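Endoglucanase(Endo-1,4-beta-glucanase)protein (Pseudomonas stutzeri, PDB 6R2J) probably hydrolyses internal beta-1,4-glycosidic bonds of cellulose, as family 5 cellulases do, and binds cellobiose. Local coordinates at residues Ile95-Asn100 with Ile141-His146; Gly135-Asp140 with Leu171-Gly176; Gly15-Gly20 with Arg56-Trp61; Tyr203-Tyr208 with Gly248-Tyr253. All coordinates share one frame; numbering follows the deposited sequence.

Interaction 1: Ile95-Asn100 with Ile141-His146; sequences ILDMHN and IMNEPH. With BGC (beta-D-glucopyranose), chain E.
With CG anti to the backbone N in both residues (chi1 -153° in His99 and 178° in Asn143), the imidazole of His99 and the carboxamide of Asn143 lie side by side and point the same way. Their planes are 20° apart: ND2 of Asn143 sits over one ring face, offset toward the rim, and CG of Asn143 comes to 3.1 Å from ND1 of His99. The two groups are stacked, not hydrogen-bonded; ND1 of His99 donates to OD2 of Asp97 at 2.6 Å. That carboxylate receives it on the syn lone pair of OD2, while its OD1 rests 3.2 Å from CB of Asn143. The backbones are joined by Asn143 N, which donates to Met98 O at 2.9 Å. Beside this bond the two methionines meet, SD of Met98 lying 3.9 Å from CE of Met142, and CB of Asn100 packs on SD of Met142 at 3.4 Å. Asn143, Glu144 and Pro145 form the Asn-Glu-Pro sequence characteristic of family 5 glycoside hydrolases, in the loop after strand 136-140; OE2 of Glu144 makes a close contact with C6 of the bound glucose (2.9 Å) and also bonds ND1 of His206. The amide of Asn143 has partners at both ends: Arg56 at OD1 and, at ND2, a Tris molecule probably from the crystallisation liquor. Stacked on one side and bonded at both tips, this carboxamide is probably restrained from turning, with ND2 presented to the pocket.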
# COMPACT_ATOMS: atom_id res chain seq x y z
N ILE A 95 -3.56 1.93 6.21
CA ILE A 95 -3.27 0.56 5.78
C ILE A 95 -1.85 0.26 6.26
O ILE A 95 -0.88 0.80 5.73
CB ILE A 95 -3.42 0.41 4.26
CG1 ILE A 95 -4.85 0.84 3.82
CG2 ILE A 95 -3.17 -1.04 3.75
CD1 ILE A 95 -5.12 0.72 2.36
N LEU A 96 -1.75 -0.61 7.26
CA LEU A 96 -0.45 -1.11 7.67
C LEU A 96 0.07 -2.13 6.67
O LEU A 96 -0.60 -3.13 6.38
CB LEU A 96 -0.52 -1.73 9.06
CG LEU A 96 -0.84 -0.71 10.16
CD1 LEU A 96 -0.83 -1.44 11.50
CD2 LEU A 96 0.11 0.45 10.18
N ASP A 97 1.26 -1.89 6.14
CA ASP A 97 1.79 -2.66 5.02
C ASP A 97 3.06 -3.34 5.50
O ASP A 97 4.06 -2.66 5.76
CB ASP A 97 2.10 -1.70 3.86
CG ASP A 97 3.20 -2.19 2.92
OD1 ASP A 97 3.33 -3.45 2.71
OD2 ASP A 97 3.97 -1.25 2.50
N MET A 98 3.02 -4.68 5.60
CA MET A 98 4.23 -5.45 5.90
C MET A 98 5.06 -5.51 4.61
O MET A 98 4.77 -6.30 3.70
CB MET A 98 3.90 -6.84 6.43
CG MET A 98 5.14 -7.70 6.64
SD MET A 98 4.85 -9.29 7.46
CE MET A 98 4.32 -8.83 9.11
N HIS A 99 6.08 -4.68 4.54
CA HIS A 99 6.75 -4.33 3.28
C HIS A 99 7.90 -5.31 2.99
O HIS A 99 9.07 -4.92 2.84
CB HIS A 99 7.25 -2.91 3.42
CG HIS A 99 7.38 -2.15 2.14
ND1 HIS A 99 6.29 -1.78 1.39
CD2 HIS A 99 8.46 -1.65 1.50
CE1 HIS A 99 6.70 -1.10 0.34
NE2 HIS A 99 8.01 -1.00 0.38
N ASN A 100 7.54 -6.60 2.86
CA ASN A 100 8.53 -7.65 2.97
C ASN A 100 8.81 -8.53 1.74
O ASN A 100 9.65 -9.42 1.84
CB ASN A 100 8.22 -8.55 4.17
CG ASN A 100 8.93 -8.10 5.43
OD1 ASN A 100 8.54 -7.14 6.05
ND2 ASN A 100 9.99 -8.78 5.80
N ILE A 141 -1.01 -7.37 4.08
CA ILE A 141 -0.21 -8.40 4.73
C ILE A 141 1.13 -8.66 4.04
O ILE A 141 2.04 -9.22 4.67
CB ILE A 141 -1.02 -9.70 4.88
CG1 ILE A 141 -1.47 -10.28 3.54
CG2 ILE A 141 -2.27 -9.48 5.72
CD1 ILE A 141 -2.02 -11.69 3.61
N MET A 142 1.32 -8.24 2.79
CA MET A 142 2.64 -8.37 2.19
C MET A 142 2.76 -7.45 0.99
O MET A 142 1.94 -7.51 0.09
CB MET A 142 2.89 -9.81 1.71
CG MET A 142 4.28 -10.09 1.16
SD MET A 142 5.56 -9.68 2.35
CE MET A 142 5.04 -10.62 3.78
N ASN A 143 3.85 -6.69 0.94
CA ASN A 143 4.22 -5.88 -0.21
C ASN A 143 5.00 -6.69 -1.26
O ASN A 143 6.00 -7.36 -0.96
CB ASN A 143 5.04 -4.67 0.27
CG ASN A 143 5.52 -3.77 -0.88
OD1 ASN A 143 4.73 -3.03 -1.43
ND2 ASN A 143 6.81 -3.83 -1.23
N GLU A 144 4.52 -6.61 -2.50
CA GLU A 144 5.26 -7.04 -3.68
C GLU A 144 5.94 -8.42 -3.57
O GLU A 144 7.16 -8.53 -3.74
CB GLU A 144 6.22 -5.98 -4.16
CG GLU A 144 5.48 -4.71 -4.64
CD GLU A 144 6.37 -3.62 -5.25
OE1 GLU A 144 7.61 -3.77 -5.31
OE2 GLU A 144 5.80 -2.57 -5.65
N PRO A 145 5.18 -9.48 -3.36
CA PRO A 145 5.74 -10.83 -3.52
C PRO A 145 6.39 -10.98 -4.88
O PRO A 145 5.85 -10.54 -5.90
CB PRO A 145 4.54 -11.76 -3.38
CG PRO A 145 3.36 -10.91 -3.15
CD PRO A 145 3.75 -9.47 -3.00
N HIS A 146 7.55 -11.62 -4.91
CA HIS A 146 8.17 -11.91 -6.18
C HIS A 146 9.07 -13.11 -6.03
O HIS A 146 9.63 -13.34 -4.96
CB HIS A 146 8.99 -10.73 -6.69
CG HIS A 146 10.19 -10.42 -5.84
ND1 HIS A 146 11.47 -10.80 -6.17
CD2 HIS A 146 10.30 -9.74 -4.68
CE1 HIS A 146 12.32 -10.35 -5.26
NE2 HIS A 146 11.63 -9.71 -4.34
C2 BGC E . 6.73 -4.56 -11.25
C3 BGC E . 5.37 -4.39 -10.63
C4 BGC E . 5.63 -3.50 -9.46
C5 BGC E . 6.72 -2.48 -9.58
C6 BGC E . 6.65 -1.74 -8.28
C1 BGC E . 7.91 -3.56 -11.20
O2 BGC E . 6.47 -5.19 -12.57
O3 BGC E . 4.80 -5.63 -10.21
O4 BGC E . 4.30 -3.08 -9.26
O5 BGC E . 8.01 -3.23 -9.76
O6 BGC E . 7.92 -1.07 -8.10

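Interaction 2: Gly135-Asp140 with Leu171-Gly176; sequences GLLGYD and LIFIEG
Strands 136-140 and 171-175 are consecutive parallel strands of the TIM barrel, joined into a beta-alpha-beta unit by helix 152-166, and they pair with Gly138 beside Leu171, Tyr139 beside Ile172 and Asp140 beside Phe173. Tyr139 makes both of the firm backbone bonds: its N donates to Leu171 O at 2.9 Å, and its O accepts from Phe173 N at 2.8 Å. CE1 of the Phe173 ring is 4.0 Å from CA of Gly138, and any CB on Gly138 would run into both CE1 and Leu171 O. CD1 of Leu137 packs against CD1 of Leu171 at 3.9 Å. At the other end, with CG of Asp140 anti to the backbone N (chi1 -171°), the side chains of Asp140 and Glu175 cross at about a right angle, their carboxylate planes 61° apart, with OD1 of Asp140 2.7 Å from OE2 of Glu175. Arg56 forms a salt bridge with each, and OE1 of Glu175 is held by the backbone N of Glu144. Tyr139 and Ile172 face outward onto Ile163 of helix 152-166, while Asp140 and Phe173 face the barrel interior, where Phe173 meets Phe249 and touches Glu204 of strand 201-206; strand 93-98 pairs with the far edge of 136-140.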
# COMPACT_ATOMS: atom_id res chain seq x y z
N GLY A 135 -7.91 4.57 13.80
CA GLY A 135 -7.13 4.96 12.66
C GLY A 135 -6.69 3.82 11.79
O GLY A 135 -5.94 4.03 10.84
N LEU A 136 -7.14 2.61 12.09
CA LEU A 136 -6.76 1.47 11.27
C LEU A 136 -7.84 1.20 10.23
O LEU A 136 -9.00 0.98 10.57
CB LEU A 136 -6.59 0.21 12.12
CG LEU A 136 -6.20 -1.05 11.36
CD1 LEU A 136 -4.77 -1.03 10.83
CD2 LEU A 136 -6.43 -2.24 12.29
N LEU A 137 -7.44 1.19 8.96
CA LEU A 137 -8.32 0.73 7.90
C LEU A 137 -8.12 -0.75 7.59
O LEU A 137 -9.09 -1.45 7.31
CB LEU A 137 -8.04 1.49 6.61
CG LEU A 137 -8.99 1.22 5.45
CD1 LEU A 137 -10.41 1.65 5.75
CD2 LEU A 137 -8.40 1.99 4.22
N GLY A 138 -6.89 -1.24 7.59
CA GLY A 138 -6.69 -2.65 7.32
C GLY A 138 -5.22 -3.02 7.23
O GLY A 138 -4.32 -2.23 7.51
N TYR A 139 -5.03 -4.29 6.85
CA TYR A 139 -3.71 -4.94 6.86
C TYR A 139 -3.33 -5.34 5.44
O TYR A 139 -3.93 -6.25 4.86
CB TYR A 139 -3.67 -6.20 7.75
CG TYR A 139 -3.93 -5.96 9.21
CD1 TYR A 139 -3.28 -4.93 9.88
CD2 TYR A 139 -4.81 -6.76 9.91
CE1 TYR A 139 -3.50 -4.70 11.18
CE2 TYR A 139 -5.06 -6.53 11.25
CZ TYR A 139 -4.39 -5.49 11.88
OH TYR A 139 -4.60 -5.21 13.22
N ASP A 140 -2.30 -4.70 4.91
CA ASP A 140 -1.67 -5.09 3.65
C ASP A 140 -0.61 -6.10 4.09
O ASP A 140 0.50 -5.75 4.49
CB ASP A 140 -1.14 -3.83 2.98
CG ASP A 140 -0.65 -4.06 1.57
OD1 ASP A 140 -0.36 -5.24 1.20
OD2 ASP A 140 -0.51 -3.03 0.86
N LEU A 171 -10.34 -4.68 7.27
CA LEU A 171 -10.01 -5.01 5.89
C LEU A 171 -8.64 -5.66 5.80
O LEU A 171 -7.72 -5.38 6.57
CB LEU A 171 -10.01 -3.75 5.02
CG LEU A 171 -11.36 -3.03 4.92
CD1 LEU A 171 -11.24 -1.80 4.07
CD2 LEU A 171 -12.42 -3.96 4.39
N ILE A 172 -8.49 -6.54 4.81
CA ILE A 172 -7.21 -7.15 4.49
C ILE A 172 -6.96 -6.94 3.00
O ILE A 172 -7.84 -7.21 2.18
CB ILE A 172 -7.16 -8.66 4.83
CG1 ILE A 172 -7.29 -8.88 6.33
CG2 ILE A 172 -5.83 -9.29 4.24
CD1 ILE A 172 -7.62 -10.34 6.70
N PHE A 173 -5.73 -6.49 2.68
CA PHE A 173 -5.29 -6.20 1.32
C PHE A 173 -4.32 -7.27 0.84
O PHE A 173 -3.30 -7.56 1.49
CB PHE A 173 -4.69 -4.79 1.27
CG PHE A 173 -5.70 -3.72 1.66
CD1 PHE A 173 -6.02 -3.49 2.98
CD2 PHE A 173 -6.36 -2.96 0.69
CE1 PHE A 173 -6.95 -2.54 3.31
CE2 PHE A 173 -7.28 -1.98 1.05
CZ PHE A 173 -7.57 -1.80 2.35
N ILE A 174 -4.68 -7.87 -0.30
CA ILE A 174 -3.96 -8.99 -0.87
C ILE A 174 -3.27 -8.52 -2.15
O ILE A 174 -3.92 -8.16 -3.14
CB ILE A 174 -4.90 -10.18 -1.15
CG1 ILE A 174 -5.68 -10.58 0.12
CG2 ILE A 174 -4.08 -11.40 -1.70
CD1 ILE A 174 -4.85 -11.08 1.27
N GLU A 175 -1.94 -8.58 -2.15
CA GLU A 175 -1.13 -8.43 -3.34
C GLU A 175 -0.86 -9.79 -4.01
O GLU A 175 -1.04 -10.87 -3.41
CB GLU A 175 0.19 -7.71 -2.97
CG GLU A 175 -0.11 -6.34 -2.34
CD GLU A 175 1.11 -5.49 -2.10
OE1 GLU A 175 1.98 -5.46 -2.98
OE2 GLU A 175 1.18 -4.84 -1.01
N GLY A 176 -0.45 -9.71 -5.28
CA GLY A 176 -0.09 -10.87 -6.06
C GLY A 176 1.38 -10.88 -6.45
O GLY A 176 2.17 -9.99 -6.16

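Interaction 3: Gly15-Gly20 with Arg56-Trp61; sequences GVNISG and RFPFIW
Asn17 and Arg56 lie side by side and make the tight part of this contact. The arginine chain is extended from CG to NE (chi2 170°, chi3 -178°), which carries it past the asparagine amide: OD1 of Asn17 touches CG of Arg56 at 3.1 Å and then accepts a nearly straight bond from NH1 of Arg56 at 2.9 Å. The oxygen lies in the guanidinium plane, whereas the amide plane of Asn17 stands almost perpendicular to it. The backbones close the same region, with Arg56 N donating to Val16 O and Ile18 N to Arg56 O, each at 3.0 Å. Strands 14-18 and 54-59 are the first two of the TIM barrel, parallel and linked through helix 41-49. Arg56 points into the barrel, where its guanidinium also pairs with Asp140, Glu175 and Glu252 and its NH2 bonds Asn143 OD1. An alanine here would probably leave Asn17 OD1 without the NH1 donor and those three carboxylates without the salt-bridge partner they share. Beyond Ile18 direct backbone pairing gives way to a looser, water-mediated link, though the Phe57 ring still closes on Ile18 O, with CD1 at 3.1 Å. Ser19 O, the carbonyl of the cis peptide bond to Gly20, lies at the ring edge. A water spans the strands, donating to Ile18 O at 2.8 Å and to Pro58 O at 2.7 Å while resting over one face of Phe57, offset toward the rim.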
# COMPACT_ATOMS: atom_id res chain seq x y z
N GLY A 15 -4.96 8.38 -1.75
CA GLY A 15 -4.19 8.67 -0.58
C GLY A 15 -2.74 8.65 -0.91
O GLY A 15 -2.37 8.82 -2.08
N VAL A 16 -1.91 8.41 0.12
CA VAL A 16 -0.47 8.54 0.02
C VAL A 16 0.20 7.45 0.83
O VAL A 16 -0.24 7.12 1.93
CB VAL A 16 0.02 9.92 0.53
CG1 VAL A 16 -0.41 11.07 -0.42
CG2 VAL A 16 -0.45 10.17 1.95
N ASN A 17 1.30 6.94 0.32
CA ASN A 17 2.19 6.16 1.15
C ASN A 17 3.05 7.12 1.98
O ASN A 17 3.57 8.11 1.45
CB ASN A 17 3.09 5.31 0.28
CG ASN A 17 2.37 4.16 -0.36
OD1 ASN A 17 2.24 3.10 0.24
ND2 ASN A 17 1.94 4.34 -1.61
N ILE A 18 3.24 6.79 3.27
CA ILE A 18 3.99 7.62 4.21
C ILE A 18 5.20 6.88 4.77
O ILE A 18 5.05 5.78 5.33
CB ILE A 18 3.07 8.14 5.33
CG1 ILE A 18 1.98 9.04 4.72
CG2 ILE A 18 3.88 8.91 6.37
CD1 ILE A 18 2.44 10.44 4.20
N SER A 19 6.38 7.48 4.62
CA SER A 19 7.66 6.96 5.07
C SER A 19 7.73 7.02 6.60
O SER A 19 6.93 7.72 7.24
CB SER A 19 8.80 7.74 4.39
OG SER A 19 8.60 9.09 4.61
N GLY A 20 8.76 6.35 7.18
CA GLY A 20 9.86 5.69 6.47
C GLY A 20 10.32 4.49 7.28
O GLY A 20 11.49 4.24 7.40
N ARG A 56 -1.27 4.66 3.38
CA ARG A 56 -0.65 3.35 3.38
C ARG A 56 0.69 3.49 4.08
O ARG A 56 1.50 4.36 3.72
CB ARG A 56 -0.47 2.78 1.97
CG ARG A 56 0.27 1.40 1.97
CD ARG A 56 0.17 0.84 0.59
NE ARG A 56 0.76 -0.47 0.32
CZ ARG A 56 1.95 -0.68 -0.23
NH1 ARG A 56 2.75 0.33 -0.53
NH2 ARG A 56 2.32 -1.92 -0.52
N PHE A 57 0.94 2.66 5.09
CA PHE A 57 2.14 2.83 5.90
C PHE A 57 3.01 1.58 5.92
O PHE A 57 2.71 0.63 6.67
CB PHE A 57 1.77 3.25 7.32
CG PHE A 57 2.96 3.65 8.12
CD1 PHE A 57 3.56 4.88 7.89
CD2 PHE A 57 3.53 2.79 9.04
CE1 PHE A 57 4.69 5.29 8.60
CE2 PHE A 57 4.70 3.18 9.73
CZ PHE A 57 5.25 4.44 9.53
N PRO A 58 4.11 1.55 5.15
CA PRO A 58 5.02 0.39 5.19
C PRO A 58 5.82 0.28 6.50
O PRO A 58 6.29 1.28 7.07
CB PRO A 58 5.95 0.61 3.98
CG PRO A 58 5.22 1.61 3.09
CD PRO A 58 4.42 2.48 4.03
N PHE A 59 5.99 -0.96 6.95
CA PHE A 59 6.87 -1.36 8.02
C PHE A 59 7.44 -2.71 7.58
O PHE A 59 6.97 -3.33 6.60
CB PHE A 59 6.10 -1.37 9.33
CG PHE A 59 5.15 -2.51 9.44
CD1 PHE A 59 3.91 -2.45 8.84
CD2 PHE A 59 5.54 -3.70 10.07
CE1 PHE A 59 3.04 -3.52 8.91
CE2 PHE A 59 4.71 -4.78 10.13
CZ PHE A 59 3.44 -4.69 9.57
N ILE A 60 8.47 -3.18 8.29
CA ILE A 60 9.02 -4.49 7.99
C ILE A 60 8.87 -5.45 9.16
O ILE A 60 8.95 -5.07 10.34
CB ILE A 60 10.45 -4.48 7.40
CG1 ILE A 60 11.45 -3.89 8.39
CG2 ILE A 60 10.45 -3.73 6.02
CD1 ILE A 60 12.89 -3.98 7.91
N TRP A 61 8.65 -6.71 8.83
CA TRP A 61 8.51 -7.76 9.83
C TRP A 61 9.74 -7.83 10.74
O TRP A 61 9.61 -7.96 11.97
CB TRP A 61 8.18 -9.07 9.09
CG TRP A 61 7.97 -10.27 9.90
CD1 TRP A 61 8.00 -10.40 11.28
CD2 TRP A 61 7.72 -11.58 9.38
NE1 TRP A 61 7.81 -11.71 11.63
CE2 TRP A 61 7.61 -12.46 10.49
CE3 TRP A 61 7.57 -12.10 8.08
CZ2 TRP A 61 7.36 -13.81 10.34
CZ3 TRP A 61 7.35 -13.45 7.94
CH2 TRP A 61 7.26 -14.30 9.07
O HOH W 1 6.76 3.77 6.29

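Interaction 4: Tyr203-Tyr208 with Gly248-Tyr253; sequences YEAHLY and GFLGEY. With BGC (beta-D-glucopyranose), chain E; TRS (2-amino-2-hydroxymethyl-propane-1,3-diol), chain G.
The His206 ring carries CG of Glu252 over the centre of one face, 3.7 Å from its centroid; this CG is anti to the carbonyl carbon (chi1 -67°), and the Glu252 carboxylate stacks close by, its plane 19° from the ring. At the edge, in the ring plane, OE2 of Glu204 accepts from NE2 of His206 at 3.0 Å. Tyr208 has CA of Tyr253 over one face and Glu252 OE1 at its edge, where its OH donates to that oxygen at 2.6 Å; C6 of the bound glucose is also near the ring plane, 3.3 Å from CE2. Phe249 bears CA of Gly251 on one face and OE1 of Glu204 at its edge. His206, Tyr208 and Glu252 lie at the C-terminal ends of parallel barrel strands 201-206 and 248-252, with Glu204 and Phe249 deeper in the barrel. An alanine in place of His206 would probably leave Glu204 OE2 without its NE2 donor and Glu144 without its ND1 partner, and open a gap against the stem of Glu252. Outward from the barrel, CD1 of Leu250 packs on CB of Leu207 at 3.8 Å. In the pocket, Glu252 accepts from the Tris amine at OE1 and from Tris O1 at OE2.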
# COMPACT_ATOMS: atom_id res chain seq x y z
N TYR A 203 -8.03 -6.66 -3.26
CA TYR A 203 -6.84 -7.02 -4.02
C TYR A 203 -6.13 -5.76 -4.45
O TYR A 203 -6.76 -4.73 -4.69
CB TYR A 203 -7.17 -7.89 -5.21
CG TYR A 203 -7.64 -9.24 -4.75
CD1 TYR A 203 -8.98 -9.45 -4.46
CD2 TYR A 203 -6.73 -10.29 -4.54
CE1 TYR A 203 -9.43 -10.67 -4.02
CE2 TYR A 203 -7.18 -11.53 -4.12
CZ TYR A 203 -8.53 -11.72 -3.86
OH TYR A 203 -9.01 -12.95 -3.44
N GLU A 204 -4.82 -5.82 -4.49
CA GLU A 204 -4.02 -4.61 -4.56
C GLU A 204 -2.85 -4.88 -5.48
O GLU A 204 -2.10 -5.84 -5.26
CB GLU A 204 -3.43 -4.22 -3.20
CG GLU A 204 -2.27 -3.24 -3.38
CD GLU A 204 -1.63 -2.84 -2.04
OE1 GLU A 204 -2.06 -3.33 -0.96
OE2 GLU A 204 -0.67 -2.04 -2.08
N ALA A 205 -2.68 -3.99 -6.45
CA ALA A 205 -1.58 -4.01 -7.41
C ALA A 205 -0.88 -2.66 -7.37
O ALA A 205 -1.41 -1.66 -6.87
CB ALA A 205 -2.07 -4.25 -8.85
N HIS A 206 0.32 -2.66 -7.97
CA HIS A 206 1.20 -1.51 -8.11
C HIS A 206 1.39 -1.23 -9.58
O HIS A 206 1.27 -2.13 -10.41
CB HIS A 206 2.55 -1.78 -7.43
CG HIS A 206 2.41 -1.96 -5.96
ND1 HIS A 206 3.45 -2.34 -5.14
CD2 HIS A 206 1.34 -1.81 -5.14
CE1 HIS A 206 3.01 -2.44 -3.89
NE2 HIS A 206 1.75 -2.08 -3.86
N LEU A 207 1.66 0.03 -9.90
CA LEU A 207 1.71 0.43 -11.29
C LEU A 207 2.57 1.67 -11.44
O LEU A 207 2.26 2.71 -10.86
CB LEU A 207 0.28 0.69 -11.81
CG LEU A 207 0.02 1.08 -13.28
CD1 LEU A 207 -1.46 0.74 -13.60
CD2 LEU A 207 0.37 2.54 -13.55
N TYR A 208 3.62 1.56 -12.24
CA TYR A 208 4.47 2.68 -12.58
C TYR A 208 4.52 2.84 -14.09
O TYR A 208 4.02 2.01 -14.85
CB TYR A 208 5.86 2.48 -11.97
CG TYR A 208 5.87 2.57 -10.46
CD1 TYR A 208 5.98 3.80 -9.82
CD2 TYR A 208 5.77 1.42 -9.67
CE1 TYR A 208 6.02 3.88 -8.43
CE2 TYR A 208 5.76 1.48 -8.28
CZ TYR A 208 5.90 2.71 -7.66
OH TYR A 208 5.94 2.81 -6.29
N GLY A 248 -10.76 -3.59 -5.68
CA GLY A 248 -9.36 -3.25 -5.92
C GLY A 248 -8.77 -2.04 -5.21
O GLY A 248 -9.49 -1.16 -4.73
N PHE A 249 -7.44 -1.96 -5.23
CA PHE A 249 -6.67 -0.90 -4.60
C PHE A 249 -5.37 -0.82 -5.40
O PHE A 249 -4.68 -1.83 -5.59
CB PHE A 249 -6.47 -1.22 -3.10
CG PHE A 249 -5.55 -0.26 -2.38
CD1 PHE A 249 -5.66 1.12 -2.56
CD2 PHE A 249 -4.59 -0.74 -1.52
CE1 PHE A 249 -4.81 2.02 -1.90
CE2 PHE A 249 -3.72 0.14 -0.87
CZ PHE A 249 -3.84 1.52 -1.05
N LEU A 250 -5.07 0.37 -5.94
CA LEU A 250 -3.77 0.59 -6.56
C LEU A 250 -2.81 1.19 -5.53
O LEU A 250 -2.67 2.41 -5.39
CB LEU A 250 -3.91 1.50 -7.77
CG LEU A 250 -2.71 1.40 -8.70
CD1 LEU A 250 -2.67 0.07 -9.53
CD2 LEU A 250 -2.69 2.63 -9.60
N GLY A 251 -2.15 0.30 -4.79
CA GLY A 251 -1.41 0.68 -3.59
C GLY A 251 -0.15 1.48 -3.81
O GLY A 251 0.39 2.05 -2.85
N GLU A 252 0.37 1.48 -5.02
CA GLU A 252 1.48 2.35 -5.32
C GLU A 252 1.48 2.76 -6.78
O GLU A 252 1.13 1.97 -7.65
CB GLU A 252 2.83 1.69 -5.14
CG GLU A 252 3.19 1.34 -3.73
CD GLU A 252 4.54 0.71 -3.64
OE1 GLU A 252 5.33 0.86 -4.63
OE2 GLU A 252 4.80 0.05 -2.61
N TYR A 253 1.94 3.98 -7.02
CA TYR A 253 2.07 4.63 -8.32
C TYR A 253 2.75 5.94 -7.95
O TYR A 253 2.51 6.47 -6.86
CB TYR A 253 0.72 4.85 -8.99
CG TYR A 253 -0.02 6.05 -8.49
CD1 TYR A 253 -0.83 5.96 -7.36
CD2 TYR A 253 0.08 7.27 -9.14
CE1 TYR A 253 -1.51 7.01 -6.91
CE2 TYR A 253 -0.60 8.36 -8.68
CZ TYR A 253 -1.38 8.24 -7.57
OH TYR A 253 -2.05 9.37 -7.12
C2 BGC E . 6.73 -4.56 -11.25
C3 BGC E . 5.37 -4.39 -10.63
C4 BGC E . 5.63 -3.50 -9.46
C5 BGC E . 6.72 -2.48 -9.58
C6 BGC E . 6.65 -1.74 -8.28
C1 BGC E . 7.91 -3.56 -11.20
O2 BGC E . 6.47 -5.19 -12.57
O3 BGC E . 4.80 -5.63 -10.21
O4 BGC E . 4.30 -3.08 -9.26
O5 BGC E . 8.01 -3.23 -9.76
O6 BGC E . 7.92 -1.07 -8.10
C TRS G . 8.43 0.07 -4.13
C1 TRS G . 7.82 -0.30 -2.76
C2 TRS G . 8.33 1.59 -4.40
C3 TRS G . 9.90 -0.39 -4.20
N TRS G . 7.60 -0.60 -5.16
O1 TRS G . 6.93 -1.38 -2.91
O2 TRS G . 8.64 1.89 -5.75
O3 TRS G . 9.99 -1.78 -3.91

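How the interactions relate
All four contacts belong to one eight-stranded barrel and meet at Arg56 of interaction 3. Its NE reaches Asp140 OD2 of interaction 2 at 2.9 Å, its NH2 reaches Glu175 OE2 at 3.2 Å and also bonds Asn143 OD1 of interaction 1, and its NH1 reaches Glu252 OE2 of interaction 4 at 2.9 Å. Interactions 1 and 3 adjoin through paired strands 93-98 and 54-59, and interaction 2 holds Glu144 of interaction 1 through a probable bond from its N to Glu175 OE1, 2.8 Å long. Interactions 1 and 4 both touch the glucose, whose pocket includes Glu144, His206 and Tyr208. Interactions 2 and 3 thus form a second shell behind the sugar-binding residues.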